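Local coordinates for protein 4-oxalocrotonate tautomerase (PDB 3ABF) that belongs to the small tautomerase-superfamily enzymes, short chains built round a beta-alpha-beta unit that assemble here as a hexamer, at residues K5-E10 with D49-G54; R23-A28 with E37-I42. All blocks are in the same frame, centred on the assembly; numbering follows the deposited sequence.

Interaction 1: K5-E10 with D49-G54; sequences KVTLLE and DQWAAG. With SO4 (sulfate ion), chain G; SO4 (sulfate ion), chain I.
Trp51 lays the six-membered part of its indole along the end of strand 2-9, where it meets Thr7, Leu8 and Leu9. Followed outward from CB, the side chain first turns by chi1 -145°, well off a staggered value, and with CB directed at segment 5-10 this sets the benzo carbons against the strand. Trp51 CE3 lies nearest to Leu9, 3.6 Å from Leu9 CD2, and Leu9 CG sits at the ring edge, in the indole plane. Trp51 CZ3 comes to 3.9 Å from Leu8 CA, an oblique approach to backbone. At the far tip, Trp51 CH2 is 3.8 Å from Thr7 O, while Trp51 CZ2 is 4.1 Å from Thr7 CG2. Thr7 chi1 of -60° puts OG1 beside the backbone N and the methyl CG2 anti to it; CG2 then stands over one ring face, displaced toward the rim. The short strand axes are nearly perpendicular, at 86°, and no hydrogen bond joins the segments.

Two other subunits take part: Arg40 of the second subunit makes a cation-pi contact with Trp51, and Met1 of the third packs on it. Two residues before Thr7, Lys5 runs to two sulfate ions, probably from the crystallisation liquor. Lys5 NZ donates to O1 (2.9 Å) and O3 (3.0 Å) of the chain G sulfate and to O4 (2.7 Å) of the chain I sulfate, and Lys5 residues of other subunits bind these ions too.

Between these two segments the indole is met by van der Waals contact alone, its cation-pi partner coming from another subunit, whereas the lysine end is governed by charge and the sulfates probably offset the clustered ammonium groups.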
loop_
_atom_site.group_PDB
_atom_site.type_symbol
_atom_site.label_atom_id
_atom_site.label_comp_id
_atom_site.label_asym_id
_atom_site.label_seq_id
_atom_site.Cartn_x
_atom_site.Cartn_y
_atom_site.Cartn_z
ATOM N N LYS A 5 -4.302 2.885 8.304
ATOM C CA LYS A 5 -5.087 2.268 7.244
ATOM C C LYS A 5 -5.615 0.968 7.801
ATOM O O LYS A 5 -4.849 0.139 8.286
ATOM C CB LYS A 5 -4.240 1.987 5.986
ATOM C CG LYS A 5 -5.116 1.517 4.841
ATOM C CD LYS A 5 -4.404 1.436 3.494
ATOM C CE LYS A 5 -3.587 0.173 3.383
ATOM N NZ LYS A 5 -3.173 -0.065 1.969
ATOM N N VAL A 6 -6.930 0.802 7.764
ATOM C CA VAL A 6 -7.551 -0.410 8.276
ATOM C C VAL A 6 -8.051 -1.247 7.114
ATOM O O VAL A 6 -8.882 -0.792 6.332
ATOM C CB VAL A 6 -8.772 -0.087 9.169
ATOM C CG1 VAL A 6 -9.326 -1.375 9.792
ATOM C CG2 VAL A 6 -8.382 0.941 10.242
ATOM N N THR A 7 -7.544 -2.465 6.988
ATOM C CA THR A 7 -8.007 -3.334 5.919
ATOM C C THR A 7 -8.992 -4.301 6.554
ATOM O O THR A 7 -8.657 -5.002 7.504
ATOM C CB THR A 7 -6.838 -4.088 5.271
ATOM O OG1 THR A 7 -5.915 -3.138 4.725
ATOM C CG2 THR A 7 -7.332 -4.984 4.146
ATOM N N LEU A 8 -10.227 -4.297 6.050
ATOM C CA LEU A 8 -11.277 -5.168 6.572
ATOM C C LEU A 8 -12.316 -5.436 5.493
ATOM O O LEU A 8 -12.368 -4.731 4.492
ATOM C CB LEU A 8 -11.965 -4.517 7.777
ATOM C CG LEU A 8 -12.847 -3.286 7.519
ATOM C CD1 LEU A 8 -13.480 -2.856 8.828
ATOM C CD2 LEU A 8 -12.035 -2.136 6.927
ATOM N N LEU A 9 -13.146 -6.453 5.702
ATOM C CA LEU A 9 -14.174 -6.788 4.729
ATOM C C LEU A 9 -15.232 -5.707 4.714
ATOM O O LEU A 9 -15.581 -5.157 5.764
ATOM C CB LEU A 9 -14.816 -8.136 5.064
ATOM C CG LEU A 9 -13.971 -9.392 4.813
ATOM C CD1 LEU A 9 -14.699 -10.606 5.374
ATOM C CD2 LEU A 9 -13.720 -9.568 3.314
ATOM N N GLU A 10 -15.746 -5.421 3.519
ATOM C CA GLU A 10 -16.771 -4.412 3.332
ATOM C C GLU A 10 -18.067 -4.855 4.015
ATOM O O GLU A 10 -18.311 -6.049 4.165
ATOM C CB GLU A 10 -17.012 -4.200 1.832
ATOM C CG GLU A 10 -17.888 -3.004 1.501
ATOM C CD GLU A 10 -17.799 -2.588 0.032
ATOM O OE1 GLU A 10 -18.468 -1.606 -0.340
ATOM O OE2 GLU A 10 -17.063 -3.234 -0.751
ATOM N N ASP A 49 -14.591 -11.495 -2.692
ATOM C CA ASP A 49 -13.901 -12.185 -3.780
ATOM C C ASP A 49 -12.525 -11.551 -4.054
ATOM O O ASP A 49 -11.935 -11.785 -5.101
ATOM C CB ASP A 49 -14.766 -12.206 -5.054
ATOM C CG ASP A 49 -15.004 -10.822 -5.639
ATOM O OD1 ASP A 49 -15.030 -9.832 -4.877
ATOM O OD2 ASP A 49 -15.193 -10.730 -6.876
ATOM N N GLN A 50 -12.017 -10.767 -3.097
ATOM C CA GLN A 50 -10.699 -10.129 -3.226
ATOM C C GLN A 50 -9.784 -10.450 -2.043
ATOM O O GLN A 50 -8.679 -9.911 -1.945
ATOM C CB GLN A 50 -10.841 -8.612 -3.276
ATOM C CG GLN A 50 -11.738 -8.088 -4.367
ATOM C CD GLN A 50 -11.834 -6.587 -4.341
ATOM O OE1 GLN A 50 -12.015 -5.987 -3.280
ATOM N NE2 GLN A 50 -11.737 -5.964 -5.514
ATOM N N TRP A 51 -10.237 -11.306 -1.143
ATOM C CA TRP A 51 -9.435 -11.632 0.038
ATOM C C TRP A 51 -9.427 -13.127 0.253
ATOM O O TRP A 51 -10.472 -13.776 0.233
ATOM C CB TRP A 51 -10.012 -10.938 1.282
ATOM C CG TRP A 51 -8.913 -10.499 2.266
ATOM C CD1 TRP A 51 -7.559 -10.692 2.126
ATOM C CD2 TRP A 51 -9.085 -9.792 3.502
ATOM N NE1 TRP A 51 -6.886 -10.147 3.195
ATOM C CE2 TRP A 51 -7.796 -9.590 4.055
ATOM C CE3 TRP A 51 -10.198 -9.312 4.198
ATOM C CZ2 TRP A 51 -7.595 -8.927 5.267
ATOM C CZ3 TRP A 51 -9.996 -8.650 5.412
ATOM C CH2 TRP A 51 -8.706 -8.466 5.929
ATOM N N ALA A 52 -8.246 -13.679 0.483
ATOM C CA ALA A 52 -8.138 -15.112 0.674
ATOM C C ALA A 52 -7.177 -15.471 1.801
ATOM O O ALA A 52 -6.212 -14.749 2.074
ATOM C CB ALA A 52 -7.681 -15.752 -0.610
ATOM N N ALA A 53 -7.452 -16.599 2.440
ATOM C CA ALA A 53 -6.632 -17.112 3.534
ATOM C C ALA A 53 -6.600 -18.610 3.324
ATOM O O ALA A 53 -7.635 -19.223 3.050
ATOM C CB ALA A 53 -7.266 -16.796 4.878
ATOM N N GLY A 54 -5.422 -19.206 3.426
ATOM C CA GLY A 54 -5.356 -20.640 3.231
ATOM C C GLY A 54 -5.769 -21.057 1.836
ATOM O O GLY A 54 -6.320 -22.139 1.650
HETATM S S SO4 G . -0.715 -2.631 1.947
HETATM O O1 SO4 G . -1.619 -2.202 0.868
HETATM O O2 SO4 G . 0.682 -2.618 1.483
HETATM O O3 SO4 G . -0.861 -1.706 3.084
HETATM O O4 SO4 G . -1.082 -3.991 2.377
HETATM S S SO4 I . -0.879 2.888 1.202
HETATM O O1 SO4 I . -0.806 4.159 0.481
HETATM O O2 SO4 I . 0.114 1.956 0.649
HETATM O O3 SO4 I . -0.594 3.099 2.627
HETATM O O4 SO4 I . -2.236 2.333 1.047
#

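Interaction 2: R23-A28 with E37-I42; sequences RLTEMA and EEVRVI
Thr25 and Val39 carry the apolar packing between helix 14-31 and strand 39-46, with Thr25 CG2 3.8 Å from Val39 CG1. The two side chains lie alongside one another, pointing opposite ways, and Val39 CG1, anti to its own N at chi1 175°, also comes within 4.3 Å of Ala28 CB. Two residues on, the Val41 side chain lies obliquely to that of Thr25, with Val41 CG2 3.8 Å from Thr25 OG1.

The polar link is indirect. A water gives one hydrogen bond to Thr25 OG1 (3.0 Å) and another to Val39 O (2.8 Å), bridging helix and strand; no direct hydrogen bond spans the segments. The hydroxyl is hydrogen-bonded to Val21 O one turn back in the helix as well.

The backbone geometry fits a helix laid on a sheet within the beta-alpha-beta unit: the short axes approach to 9.0 Å and run at 144°. Leu24 and Ala28 also touch Leu4 of strand 2-9, and on the strand side Arg40 and Val41 continue the sheet into the fourth subunit.

In sum, small apolar groups of Thr25, Ala28, Val39 and Val41 make the packing, while its buried hydroxyl is satisfied from both the helix and the water.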
loop_
_atom_site.group_PDB
_atom_site.type_symbol
_atom_site.label_atom_id
_atom_site.label_comp_id
_atom_site.label_asym_id
_atom_site.label_seq_id
_atom_site.Cartn_x
_atom_site.Cartn_y
_atom_site.Cartn_z
ATOM N N ARG A 23 -12.362 5.559 18.326
ATOM C CA ARG A 23 -11.487 4.866 19.263
ATOM C C ARG A 23 -10.042 4.832 18.769
ATOM O O ARG A 23 -9.110 5.131 19.525
ATOM C CB ARG A 23 -11.999 3.453 19.498
ATOM N N LEU A 24 -9.850 4.470 17.504
ATOM C CA LEU A 24 -8.496 4.427 16.957
ATOM C C LEU A 24 -7.841 5.798 17.010
ATOM O O LEU A 24 -6.672 5.928 17.378
ATOM C CB LEU A 24 -8.503 3.953 15.500
ATOM C CG LEU A 24 -8.662 2.467 15.211
ATOM C CD1 LEU A 24 -8.461 2.243 13.719
ATOM C CD2 LEU A 24 -7.634 1.668 15.996
ATOM N N THR A 25 -8.586 6.827 16.638
ATOM C CA THR A 25 -8.027 8.170 16.633
ATOM C C THR A 25 -7.670 8.586 18.056
ATOM O O THR A 25 -6.745 9.373 18.271
ATOM C CB THR A 25 -9.017 9.186 16.050
ATOM O OG1 THR A 25 -9.393 8.782 14.729
ATOM C CG2 THR A 25 -8.383 10.581 15.990
ATOM N N GLU A 26 -8.394 8.038 19.027
ATOM C CA GLU A 26 -8.156 8.367 20.425
ATOM C C GLU A 26 -6.827 7.787 20.899
ATOM O O GLU A 26 -5.986 8.501 21.442
ATOM C CB GLU A 26 -9.299 7.823 21.288
ATOM C CG GLU A 26 -9.198 8.163 22.769
ATOM C CD GLU A 26 -10.266 7.474 23.597
ATOM O OE1 GLU A 26 -10.378 7.791 24.802
ATOM O OE2 GLU A 26 -10.992 6.613 23.048
ATOM N N MET A 27 -6.643 6.489 20.676
ATOM C CA MET A 27 -5.431 5.796 21.099
ATOM C C MET A 27 -4.168 6.275 20.395
ATOM O O MET A 27 -3.123 6.418 21.032
ATOM C CB MET A 27 -5.605 4.284 20.915
ATOM N N ALA A 28 -4.255 6.537 19.093
ATOM C CA ALA A 28 -3.089 7.002 18.334
ATOM C C ALA A 28 -2.705 8.438 18.680
ATOM O O ALA A 28 -1.524 8.780 18.750
ATOM C CB ALA A 28 -3.357 6.889 16.828
ATOM N N GLU A 37 -6.369 16.574 14.308
ATOM C CA GLU A 37 -6.358 16.955 12.902
ATOM C C GLU A 37 -5.252 16.261 12.123
ATOM O O GLU A 37 -5.304 16.203 10.896
ATOM C CB GLU A 37 -6.175 18.468 12.749
ATOM C CG GLU A 37 -7.356 19.313 13.208
ATOM C CD GLU A 37 -7.705 19.086 14.665
ATOM O OE1 GLU A 37 -6.779 19.096 15.506
ATOM O OE2 GLU A 37 -8.906 18.905 14.966
ATOM N N GLU A 38 -4.251 15.743 12.831
ATOM C CA GLU A 38 -3.125 15.082 12.177
ATOM C C GLU A 38 -3.196 13.557 12.172
ATOM O O GLU A 38 -2.283 12.891 11.691
ATOM C CB GLU A 38 -1.807 15.549 12.809
ATOM C CG GLU A 38 -1.444 16.984 12.446
ATOM C CD GLU A 38 -1.038 17.141 10.988
ATOM O OE1 GLU A 38 -1.130 18.267 10.456
ATOM O OE2 GLU A 38 -0.613 16.142 10.370
ATOM N N VAL A 39 -4.272 13.005 12.716
ATOM C CA VAL A 39 -4.456 11.563 12.721
ATOM C C VAL A 39 -5.496 11.282 11.636
ATOM O O VAL A 39 -6.653 11.708 11.743
ATOM C CB VAL A 39 -4.962 11.066 14.086
ATOM C CG1 VAL A 39 -5.265 9.582 14.024
ATOM C CG2 VAL A 39 -3.912 11.343 15.155
ATOM N N ARG A 40 -5.072 10.596 10.578
ATOM C CA ARG A 40 -5.963 10.275 9.468
ATOM C C ARG A 40 -6.244 8.787 9.481
ATOM O O ARG A 40 -5.347 7.978 9.709
ATOM C CB ARG A 40 -5.319 10.636 8.126
ATOM C CG ARG A 40 -4.734 12.046 8.040
ATOM C CD ARG A 40 -5.790 13.120 8.152
ATOM N NE ARG A 40 -6.674 13.140 6.990
ATOM C CZ ARG A 40 -6.983 14.238 6.303
ATOM N NH1 ARG A 40 -6.476 15.412 6.658
ATOM N NH2 ARG A 40 -7.803 14.166 5.264
ATOM N N VAL A 41 -7.494 8.420 9.244
ATOM C CA VAL A 41 -7.845 7.015 9.197
ATOM C C VAL A 41 -8.469 6.725 7.844
ATOM O O VAL A 41 -9.323 7.472 7.359
ATOM C CB VAL A 41 -8.836 6.621 10.305
ATOM C CG1 VAL A 41 -9.152 5.132 10.199
ATOM C CG2 VAL A 41 -8.223 6.916 11.678
ATOM N N ILE A 42 -8.015 5.648 7.225
ATOM C CA ILE A 42 -8.550 5.250 5.936
ATOM C C ILE A 42 -9.068 3.837 6.100
ATOM O O ILE A 42 -8.362 2.958 6.626
ATOM C CB ILE A 42 -7.461 5.255 4.838
ATOM C CG1 ILE A 42 -6.969 6.682 4.595
ATOM C CG2 ILE A 42 -8.030 4.652 3.545
ATOM C CD1 ILE A 42 -5.795 6.773 3.612
HETATM O O HOH W 1 -9.204 10.672 12.355
#

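Interaction 2 is nested in the chain loop that interaction 1 closes, and their centres lie 21 Å apart on opposite sides of the chain's centre. Strands 2-9 and 39-46 connect them as parallel neighbours: Val6 N lies 2.8 Å from Ile42 O, a probable hydrogen bond. Val6 also bridges the side chains, its CG2 reaching 3.7 Å from Leu24 CD1 and 4.3 Å from Val41 CG1. Thus one strand meets the helix of its own beta-alpha-beta unit and, farther along, the indole from segment 49-54. The sulfates belong to interaction 1 alone, through Lys5. Both contacts also touch the third subunit: Lys5 to Thr7 by a beta ladder, Leu24 by packing on its counterpart there.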